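Local structure of neurotoxin (Clostridium botulinum, 3N7L) at residues I8-N13 against D207-A212; S122-N127 against I167-L172; T230-D235 against R296-N301. The protein probably binds gangliosides on nerve cells, this chain being the receptor-binding domain of a mosaic botulinum neurotoxin of serotype D/C. All coordinates share one frame; numbering follows the deposited sequence.

Overall arrangement
Two folds share this receptor-binding domain, a lectin-like jelly roll followed by a beta-trefoil. Interaction 1 joins strand 7-14 to strand 202-211, drawing the beginning and end of the jelly roll into one sheet. Interaction 2, nested inside the loop so closed, ties strand 122-129 of the second sheet to the end of strand 162-168 of the first, its centre about 23 Å from that of interaction 1. Interaction 3 follows, where two trefoil loops meet, its centre about 27 Å from that of interaction 1 and about 41 Å from that of interaction 2, on the opposite side of the chain's centre. Two contacts hold the jelly roll together, the third joins trefoil loops, and none spans both halves.

Interaction 1 (I8-N13 against D207-A212); sequences ILSLQN and DFYIFA
Ile8 N donates to Ile210 O across 2.8 Å, approaching nearly along the C=O axis with an N-H...O angle of 160°. That carbonyl oxygen has a second, weak donor in Leu9 N, 3.4 Å from Ile210 O, so two successive amides of one strand converge on a single acceptor of the other. Ile210 N answers with a 3.0 Å bond to Leu9 O, and the same Leu9 O also takes a CA-H...O contact from Tyr209 CA. Further along, Leu11 N binds Phe208 O at 2.8 Å, while the return bond from Phe208 N to Leu11 O is weak. The doubling of Ile8 and Leu9 against Ile210 is a classic beta bulge, set in an antiparallel ladder of the lectin-like jelly roll. Here the first strand of the domain, 7-14, lies between strand 17-20 and strand 202-211, which returns almost two hundred residues later; strand 72-82 flanks the latter in turn. Leu9, Leu11, Phe208 and Ile210 project from one face toward Ile181 and Phe183 of the second sheet. Leu9 holds CG anti to its backbone N (chi1 174°), which brings CD2 to 3.6 Å from Ile210 CD1 and to the edge of the Phe208 ring, near its plane. On the other face Ser10 OG approaches Tyr209 CE2 to 3.3 Å, meeting the ring obliquely; its hydrogen bond, however, goes to Thr21, and Lys7 makes a cation-pi contact with the same ring. At the bulge, Ile8 places CG1 between its backbone N and carbonyl carbon (chi1 56°), 3.8 Å from Ile210 CG2. The other branch of Ile8, CG2, rests 3.9 Å from Ala212 CB, where the paired strand has ended.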
loop_
_atom_site.group_PDB
_atom_site.type_symbol
_atom_site.label_atom_id
_atom_site.label_comp_id
_atom_site.label_asym_id
_atom_site.label_seq_id
_atom_site.Cartn_x
_atom_site.Cartn_y
_atom_site.Cartn_z
ATOM N N ILE A 8 4.529 16.988 -19.549
ATOM C CA ILE A 8 3.948 16.991 -20.886
ATOM C C ILE A 8 2.720 16.092 -21.019
ATOM O O ILE A 8 2.047 16.090 -22.049
ATOM C CB ILE A 8 5.000 16.590 -21.948
ATOM C CG1 ILE A 8 5.606 15.224 -21.607
ATOM C CG2 ILE A 8 6.097 17.650 -22.008
ATOM C CD1 ILE A 8 6.574 14.707 -22.656
ATOM N N LEU A 9 2.438 15.323 -19.974
ATOM C CA LEU A 9 1.274 14.444 -19.950
ATOM C C LEU A 9 0.838 14.288 -18.507
ATOM O O LEU A 9 1.660 14.052 -17.620
ATOM C CB LEU A 9 1.596 13.069 -20.539
ATOM C CG LEU A 9 0.451 12.049 -20.422
ATOM C CD1 LEU A 9 -0.794 12.580 -21.123
ATOM C CD2 LEU A 9 0.870 10.719 -21.031
ATOM N N SER A 10 -0.458 14.434 -18.273
ATOM C CA SER A 10 -1.011 14.317 -16.932
ATOM C C SER A 10 -2.372 13.650 -17.035
ATOM O O SER A 10 -3.399 14.321 -17.106
ATOM C CB SER A 10 -1.145 15.709 -16.305
ATOM O OG SER A 10 -1.710 15.632 -15.010
ATOM N N LEU A 11 -2.374 12.321 -17.060
ATOM C CA LEU A 11 -3.614 11.565 -17.171
ATOM C C LEU A 11 -4.341 11.525 -15.836
ATOM O O LEU A 11 -3.896 10.865 -14.895
ATOM C CB LEU A 11 -3.318 10.145 -17.650
ATOM C CG LEU A 11 -4.506 9.197 -17.827
ATOM C CD1 LEU A 11 -5.541 9.806 -18.776
ATOM C CD2 LEU A 11 -3.991 7.869 -18.360
ATOM N N GLN A 12 -5.458 12.240 -15.761
ATOM C CA GLN A 12 -6.248 12.304 -14.540
ATOM C C GLN A 12 -7.735 12.111 -14.780
ATOM O O GLN A 12 -8.232 12.267 -15.894
ATOM C CB GLN A 12 -6.027 13.645 -13.840
ATOM C CG GLN A 12 -4.732 13.721 -13.067
ATOM C CD GLN A 12 -4.538 15.061 -12.398
ATOM O OE1 GLN A 12 -3.835 15.168 -11.391
ATOM N NE2 GLN A 12 -5.146 16.097 -12.960
ATOM N N ASN A 13 -8.438 11.766 -13.709
ATOM C CA ASN A 13 -9.877 11.561 -13.750
ATOM C C ASN A 13 -10.525 12.823 -13.199
ATOM O O ASN A 13 -10.406 13.114 -12.014
ATOM C CB ASN A 13 -10.243 10.355 -12.882
ATOM C CG ASN A 13 -11.731 10.232 -12.627
ATOM O OD1 ASN A 13 -12.150 9.414 -11.812
ATOM N ND2 ASN A 13 -12.538 11.034 -13.317
ATOM N N ASP A 207 -3.115 9.111 -11.375
ATOM C CA ASP A 207 -2.168 10.181 -11.703
ATOM C C ASP A 207 -0.937 9.760 -12.514
ATOM O O ASP A 207 0.187 9.779 -12.017
ATOM C CB ASP A 207 -1.714 10.886 -10.417
ATOM C CG ASP A 207 -2.842 11.660 -9.746
ATOM O OD1 ASP A 207 -3.425 12.548 -10.401
ATOM O OD2 ASP A 207 -3.149 11.387 -8.566
ATOM N N PHE A 208 -1.157 9.389 -13.769
ATOM C CA PHE A 208 -0.069 8.980 -14.648
ATOM C C PHE A 208 0.517 10.240 -15.291
ATOM O O PHE A 208 -0.160 10.922 -16.065
ATOM C CB PHE A 208 -0.596 8.046 -15.739
ATOM C CG PHE A 208 0.476 7.478 -16.621
ATOM C CD1 PHE A 208 1.109 6.283 -16.289
ATOM C CD2 PHE A 208 0.861 8.141 -17.786
ATOM C CE1 PHE A 208 2.108 5.754 -17.102
ATOM C CE2 PHE A 208 1.864 7.621 -18.610
ATOM C CZ PHE A 208 2.487 6.426 -18.267
ATOM N N TYR A 209 1.772 10.540 -14.967
ATOM C CA TYR A 209 2.445 11.725 -15.494
ATOM C C TYR A 209 3.691 11.394 -16.314
ATOM O O TYR A 209 4.308 10.346 -16.135
ATOM C CB TYR A 209 2.906 12.633 -14.351
ATOM C CG TYR A 209 1.853 13.128 -13.387
ATOM C CD1 TYR A 209 2.235 13.766 -12.204
ATOM C CD2 TYR A 209 0.490 12.996 -13.651
ATOM C CE1 TYR A 209 1.293 14.260 -11.307
ATOM C CE2 TYR A 209 -0.469 13.493 -12.754
ATOM C CZ TYR A 209 -0.051 14.122 -11.585
ATOM O OH TYR A 209 -0.969 14.606 -10.680
ATOM N N ILE A 210 4.058 12.306 -17.208
ATOM C CA ILE A 210 5.277 12.171 -17.997
ATOM C C ILE A 210 5.929 13.554 -18.014
ATOM O O ILE A 210 5.272 14.560 -18.310
ATOM C CB ILE A 210 5.012 11.693 -19.443
ATOM C CG1 ILE A 210 4.509 10.245 -19.430
ATOM C CG2 ILE A 210 6.310 11.767 -20.253
ATOM C CD1 ILE A 210 4.283 9.647 -20.802
ATOM N N PHE A 211 7.212 13.597 -17.670
ATOM C CA PHE A 211 7.966 14.845 -17.617
ATOM C C PHE A 211 9.067 14.860 -18.674
ATOM O O PHE A 211 9.726 13.846 -18.914
ATOM C CB PHE A 211 8.601 15.011 -16.235
ATOM C CG PHE A 211 7.608 15.121 -15.115
ATOM C CD1 PHE A 211 7.102 16.359 -14.737
ATOM C CD2 PHE A 211 7.179 13.983 -14.435
ATOM C CE1 PHE A 211 6.181 16.466 -13.696
ATOM C CE2 PHE A 211 6.260 14.076 -13.395
ATOM C CZ PHE A 211 5.759 15.320 -13.024
ATOM N N ALA A 212 9.268 16.019 -19.294
ATOM C CA ALA A 212 10.288 16.172 -20.322
ATOM C C ALA A 212 11.646 16.436 -19.689
ATOM O O ALA A 212 12.399 17.286 -20.152
ATOM C CB ALA A 212 9.917 17.313 -21.263
#

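Interaction 2 (S122-N127 against I167-L172); sequences SEQDIN and IKVKEL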
loop_
_atom_site.group_PDB
_atom_site.type_symbol
_atom_site.label_atom_id
_atom_site.label_comp_id
_atom_site.label_asym_id
_atom_site.label_seq_id
_atom_site.Cartn_x
_atom_site.Cartn_y
_atom_site.Cartn_z
ATOM N N SER A 122 16.059 -6.088 -30.550
ATOM C CA SER A 122 16.802 -5.625 -29.387
ATOM C C SER A 122 16.073 -4.652 -28.475
ATOM O O SER A 122 15.206 -3.887 -28.898
ATOM C CB SER A 122 18.124 -5.007 -29.837
ATOM O OG SER A 122 17.919 -4.127 -30.925
ATOM N N GLU A 123 16.454 -4.682 -27.208
ATOM C CA GLU A 123 15.842 -3.826 -26.216
ATOM C C GLU A 123 16.716 -3.792 -24.977
ATOM O O GLU A 123 17.690 -4.537 -24.863
ATOM C CB GLU A 123 14.463 -4.374 -25.861
ATOM C CG GLU A 123 14.510 -5.766 -25.259
ATOM C CD GLU A 123 13.153 -6.432 -25.212
ATOM O OE1 GLU A 123 13.026 -7.478 -24.541
ATOM O OE2 GLU A 123 12.212 -5.918 -25.854
ATOM N N GLN A 124 16.367 -2.913 -24.051
ATOM C CA GLN A 124 17.106 -2.801 -22.808
ATOM C C GLN A 124 16.054 -2.572 -21.740
ATOM O O GLN A 124 15.125 -1.793 -21.931
ATOM C CB GLN A 124 18.091 -1.634 -22.872
ATOM C CG GLN A 124 18.924 -1.449 -21.610
ATOM C CD GLN A 124 20.044 -0.438 -21.795
ATOM O OE1 GLN A 124 19.888 0.549 -22.517
ATOM N NE2 GLN A 124 21.176 -0.672 -21.135
ATOM N N ASP A 125 16.184 -3.258 -20.617
ATOM C CA ASP A 125 15.188 -3.098 -19.580
ATOM C C ASP A 125 15.767 -3.009 -18.191
ATOM O O ASP A 125 16.893 -3.418 -17.934
ATOM C CB ASP A 125 14.177 -4.244 -19.660
ATOM C CG ASP A 125 14.828 -5.599 -19.522
ATOM O OD1 ASP A 125 14.357 -6.555 -20.179
ATOM O OD2 ASP A 125 15.806 -5.715 -18.753
ATOM N N ILE A 126 14.966 -2.455 -17.298
ATOM C CA ILE A 126 15.341 -2.290 -15.911
ATOM C C ILE A 126 14.129 -2.811 -15.134
ATOM O O ILE A 126 13.013 -2.834 -15.667
ATOM C CB ILE A 126 15.618 -0.797 -15.629
ATOM C CG1 ILE A 126 16.169 -0.619 -14.219
ATOM C CG2 ILE A 126 14.353 0.021 -15.840
ATOM C CD1 ILE A 126 16.638 0.801 -13.939
ATOM N N ASN A 127 14.322 -3.245 -13.894
ATOM C CA ASN A 127 13.181 -3.768 -13.156
ATOM C C ASN A 127 13.211 -3.619 -11.650
ATOM O O ASN A 127 14.229 -3.291 -11.047
ATOM C CB ASN A 127 12.981 -5.257 -13.469
ATOM C CG ASN A 127 14.041 -6.138 -12.823
ATOM O OD1 ASN A 127 14.981 -6.585 -13.481
ATOM N ND2 ASN A 127 13.897 -6.383 -11.527
ATOM N N ILE A 167 20.850 1.641 -14.719
ATOM C CA ILE A 167 21.771 1.127 -15.720
ATOM C C ILE A 167 22.014 2.153 -16.819
ATOM O O ILE A 167 21.139 2.953 -17.154
ATOM C CB ILE A 167 21.262 -0.177 -16.387
ATOM C CG1 ILE A 167 20.098 0.127 -17.327
ATOM C CG2 ILE A 167 20.818 -1.178 -15.322
ATOM C CD1 ILE A 167 19.637 -1.082 -18.118
ATOM N N LYS A 168 23.221 2.109 -17.368
ATOM C CA LYS A 168 23.641 2.992 -18.446
ATOM C C LYS A 168 22.885 2.601 -19.720
ATOM O O LYS A 168 22.854 1.425 -20.103
ATOM C CB LYS A 168 25.159 2.842 -18.639
ATOM C CG LYS A 168 25.752 3.484 -19.883
ATOM C CD LYS A 168 25.746 5.006 -19.841
ATOM C CE LYS A 168 26.541 5.575 -21.030
ATOM N NZ LYS A 168 26.538 7.071 -21.103
ATOM N N VAL A 169 22.253 3.579 -20.360
ATOM C CA VAL A 169 21.513 3.319 -21.589
ATOM C C VAL A 169 22.507 2.985 -22.700
ATOM O O VAL A 169 23.481 3.711 -22.908
ATOM C CB VAL A 169 20.668 4.546 -22.002
ATOM C CG1 VAL A 169 19.969 4.286 -23.332
ATOM C CG2 VAL A 169 19.634 4.847 -20.923
ATOM N N LYS A 170 22.271 1.879 -23.400
ATOM C CA LYS A 170 23.167 1.471 -24.477
ATOM C C LYS A 170 22.774 2.160 -25.781
ATOM O O LYS A 170 21.767 2.867 -25.844
ATOM C CB LYS A 170 23.137 -0.056 -24.657
ATOM C CG LYS A 170 21.831 -0.606 -25.224
ATOM C CD LYS A 170 21.925 -2.112 -25.504
ATOM C CE LYS A 170 20.688 -2.623 -26.247
ATOM N NZ LYS A 170 20.770 -4.077 -26.586
ATOM N N GLU A 171 23.578 1.965 -26.819
ATOM C CA GLU A 171 23.289 2.564 -28.111
ATOM C C GLU A 171 22.035 1.894 -28.671
ATOM O O GLU A 171 22.021 0.686 -28.904
ATOM C CB GLU A 171 24.470 2.364 -29.065
ATOM C CG GLU A 171 24.259 2.967 -30.442
ATOM C CD GLU A 171 24.269 4.488 -30.434
ATOM O OE1 GLU A 171 23.775 5.088 -31.412
ATOM O OE2 GLU A 171 24.782 5.082 -29.462
ATOM N N LEU A 172 20.986 2.682 -28.879
ATOM C CA LEU A 172 19.725 2.166 -29.399
ATOM C C LEU A 172 19.310 2.901 -30.670
ATOM O O LEU A 172 18.124 3.117 -30.899
ATOM C CB LEU A 172 18.620 2.321 -28.344
ATOM C CG LEU A 172 18.816 1.636 -26.987
ATOM C CD1 LEU A 172 17.729 2.079 -26.025
ATOM C CD2 LEU A 172 18.797 0.125 -27.159
#
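Gln124 reaches across from its strand to grip the backbone of Lys168 and Lys170, joining the two sheets of the lectin-like jelly roll. Strand 122-129 belongs to one sheet, where it pairs with strand 111-117; strand 162-168 pairs with strand 154-159 in the other. The two segments run roughly antiparallel but are too far apart to form a ladder: even Ile126 CA and Ile167 CA are 7.3 Å apart, and side chains bridge the interval.

The hydrogen bonds all involve the carboxamide of Gln124. CG stands anti to the backbone N (chi1 -179°) and the chain stays extended beyond it, carrying the amide to the neighbouring backbone. There Gln124 OE1 accepts from Lys170 N at 2.9 Å in a nearly straight bond (168° at the hydrogen), the donor arriving from the side of the C=O and only slightly tilted from its plane. Gln124 NE2 gives a hydrogen to Lys168 O, also at 2.9 Å, but the bond is more bent, at 139°, and Lys168 O lies out of the amide plane. An acceptor and a donor thus engage one after the other along the chain, fixing the rotation of the amide and spanning Val169.

Looser contacts surround this grip. Lys170 CG lies 3.5 Å from Gln124 OE1, and the extended lysine then runs back toward Glu123, where Lys170 NZ makes a long polar approach to Glu123 O at 3.6 Å. Met155, on strand 154-159, touches both Gln124 and Ile167 side chains. Ile167 and Gln124 meet tip to tip: the methyl CD1 of Ile167 sits 3.6 Å from Gln124 CG and 3.4 Å from Gln124 NE2.

Interaction 3 (T230-D235 against R296-N301); sequences TNVVKD and RVRGEN. With SO4 (sulfate ion), chain C.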
loop_
_atom_site.group_PDB
_atom_site.type_symbol
_atom_site.label_atom_id
_atom_site.label_comp_id
_atom_site.label_asym_id
_atom_site.label_seq_id
_atom_site.Cartn_x
_atom_site.Cartn_y
_atom_site.Cartn_z
ATOM N N THR A 230 -0.872 12.779 3.769
ATOM C CA THR A 230 -0.068 12.120 4.788
ATOM C C THR A 230 -0.657 11.948 6.184
ATOM O O THR A 230 -0.120 11.168 6.968
ATOM C CB THR A 230 1.312 12.789 4.908
ATOM O OG1 THR A 230 1.154 14.149 5.328
ATOM C CG2 THR A 230 2.023 12.763 3.560
ATOM N N ASN A 231 -1.746 12.648 6.508
ATOM C CA ASN A 231 -2.343 12.488 7.835
ATOM C C ASN A 231 -3.511 11.499 7.846
ATOM O O ASN A 231 -4.120 11.253 8.884
ATOM C CB ASN A 231 -2.807 13.833 8.417
ATOM C CG ASN A 231 -3.005 13.763 9.936
ATOM O OD1 ASN A 231 -2.135 13.277 10.661
ATOM N ND2 ASN A 231 -4.145 14.247 10.418
ATOM N N VAL A 232 -3.833 10.951 6.683
ATOM C CA VAL A 232 -4.893 9.963 6.597
ATOM C C VAL A 232 -4.200 8.611 6.729
ATOM O O VAL A 232 -3.338 8.268 5.924
ATOM C CB VAL A 232 -5.640 10.037 5.245
ATOM C CG1 VAL A 232 -6.613 8.863 5.112
ATOM C CG2 VAL A 232 -6.405 11.357 5.151
ATOM N N VAL A 233 -4.554 7.860 7.766
ATOM C CA VAL A 233 -3.955 6.550 7.986
ATOM C C VAL A 233 -4.414 5.622 6.866
ATOM O O VAL A 233 -5.528 5.761 6.356
ATOM C CB VAL A 233 -4.383 5.968 9.354
ATOM C CG1 VAL A 233 -3.722 4.610 9.578
ATOM C CG2 VAL A 233 -4.003 6.936 10.471
ATOM N N LYS A 234 -3.564 4.675 6.475
ATOM C CA LYS A 234 -3.944 3.762 5.400
ATOM C C LYS A 234 -4.031 2.311 5.877
ATOM O O LYS A 234 -3.381 1.924 6.853
ATOM C CB LYS A 234 -2.931 3.840 4.249
ATOM C CG LYS A 234 -2.637 5.244 3.708
ATOM C CD LYS A 234 -3.889 5.938 3.212
ATOM C CE LYS A 234 -3.540 7.166 2.380
ATOM N NZ LYS A 234 -2.600 8.073 3.094
ATOM N N ASP A 235 -4.841 1.514 5.187
ATOM C CA ASP A 235 -4.945 0.102 5.516
ATOM C C ASP A 235 -3.738 -0.572 4.849
ATOM O O ASP A 235 -2.941 0.102 4.189
ATOM C CB ASP A 235 -6.292 -0.487 5.048
ATOM C CG ASP A 235 -6.426 -0.602 3.535
ATOM O OD1 ASP A 235 -7.570 -0.841 3.093
ATOM O OD2 ASP A 235 -5.431 -0.474 2.793
ATOM N N ARG A 296 -12.990 8.551 7.647
ATOM C CA ARG A 296 -11.586 8.161 7.501
ATOM C C ARG A 296 -10.828 8.360 8.811
ATOM O O ARG A 296 -11.079 9.321 9.543
ATOM C CB ARG A 296 -10.905 8.989 6.405
ATOM C CG ARG A 296 -11.507 8.820 5.018
ATOM C CD ARG A 296 -10.763 9.659 3.987
ATOM N NE ARG A 296 -11.257 9.410 2.633
ATOM C CZ ARG A 296 -12.395 9.892 2.135
ATOM N NH1 ARG A 296 -13.182 10.669 2.871
ATOM N NH2 ARG A 296 -12.757 9.572 0.901
ATOM N N VAL A 297 -9.907 7.444 9.109
ATOM C CA VAL A 297 -9.104 7.531 10.326
ATOM C C VAL A 297 -7.894 8.429 10.048
ATOM O O VAL A 297 -7.138 8.193 9.099
ATOM C CB VAL A 297 -8.607 6.134 10.764
ATOM C CG1 VAL A 297 -7.822 6.236 12.062
ATOM C CG2 VAL A 297 -9.801 5.182 10.913
ATOM N N ARG A 298 -7.718 9.457 10.876
ATOM C CA ARG A 298 -6.616 10.399 10.702
ATOM C C ARG A 298 -5.681 10.462 11.896
ATOM O O ARG A 298 -6.049 10.084 13.006
ATOM C CB ARG A 298 -7.160 11.801 10.423
ATOM C CG ARG A 298 -7.884 11.931 9.095
ATOM C CD ARG A 298 -8.186 13.393 8.765
ATOM N NE ARG A 298 -8.711 13.548 7.412
ATOM C CZ ARG A 298 -9.917 13.143 7.044
ATOM N NH1 ARG A 298 -10.711 12.569 7.938
ATOM N NH2 ARG A 298 -10.323 13.294 5.788
ATOM N N GLY A 299 -4.474 10.963 11.643
ATOM C CA GLY A 299 -3.453 11.102 12.664
ATOM C C GLY A 299 -3.912 11.184 14.108
ATOM O O GLY A 299 -4.365 10.197 14.680
ATOM N N GLU A 300 -3.809 12.362 14.704
ATOM C CA GLU A 300 -4.176 12.554 16.108
ATOM C C GLU A 300 -5.576 12.164 16.594
ATOM O O GLU A 300 -5.997 12.613 17.658
ATOM C CB GLU A 300 -3.904 14.008 16.499
ATOM C CG GLU A 300 -2.427 14.320 16.632
ATOM C CD GLU A 300 -1.797 13.599 17.807
ATOM O OE1 GLU A 300 -2.148 13.921 18.961
ATOM O OE2 GLU A 300 -0.956 12.705 17.578
ATOM N N ASN A 301 -6.297 11.338 15.843
ATOM C CA ASN A 301 -7.635 10.920 16.275
ATOM C C ASN A 301 -7.565 10.034 17.519
ATOM O O ASN A 301 -6.612 9.272 17.694
ATOM C CB ASN A 301 -8.347 10.117 15.177
ATOM C CG ASN A 301 -8.833 10.977 14.024
ATOM O OD1 ASN A 301 -8.537 12.170 13.939
ATOM N ND2 ASN A 301 -9.586 10.360 13.121
HETATM S S SO4 C . -7.112 16.574 10.057
HETATM O O1 SO4 C . -8.250 15.886 10.673
HETATM O O2 SO4 C . -7.602 17.538 9.057
HETATM O O3 SO4 C . -6.205 15.598 9.385
HETATM O O4 SO4 C . -6.353 17.263 11.119
#
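Asn231 to Val233 and Val297 to Gly299 meet as two irregular loops joined by a single backbone bridge, one loop leading into strand 246-251 and the other into strand 302-308. Two bonds flank the bridged pair Val232 and Arg298. Gly299 N reaches Asn231 O at 2.8 Å, and Val233 N reaches Val297 O at 2.9 Å. The carbonyl of the bridged Val232 is taken up within its own loop, Lys234 NZ donating to Val232 O across 2.9 Å.

Both loops belong to the beta-trefoil half of the domain. Val233 turns toward 296-301: its CG2 lies 4.2 Å from Val297 CG1, and both valines touch Ile350 of strand 348-354. Val232 turns the other way and lies beside the Arg298 side chain, pointing the same way, with CG2 3.9 Å from Arg298 NE. The guanidinium is anchored through NH1 by a salt bridge to Asp294.

Asn231 holds CG anti to its backbone N (chi1 -162°), and OD1 of Asn231 rests 3.2 Å from Gly299 CA. The other amide arm, Asn231 ND2, donates to sulfate O3 at 2.7 Å (155° at the hydrogen). This sulfate, probably from the crystallisation liquor, is also hydrogen-bonded to Thr292, and its O3 lies 3.0 Å from Arg298 CD, near the guanidinium plane at its edge.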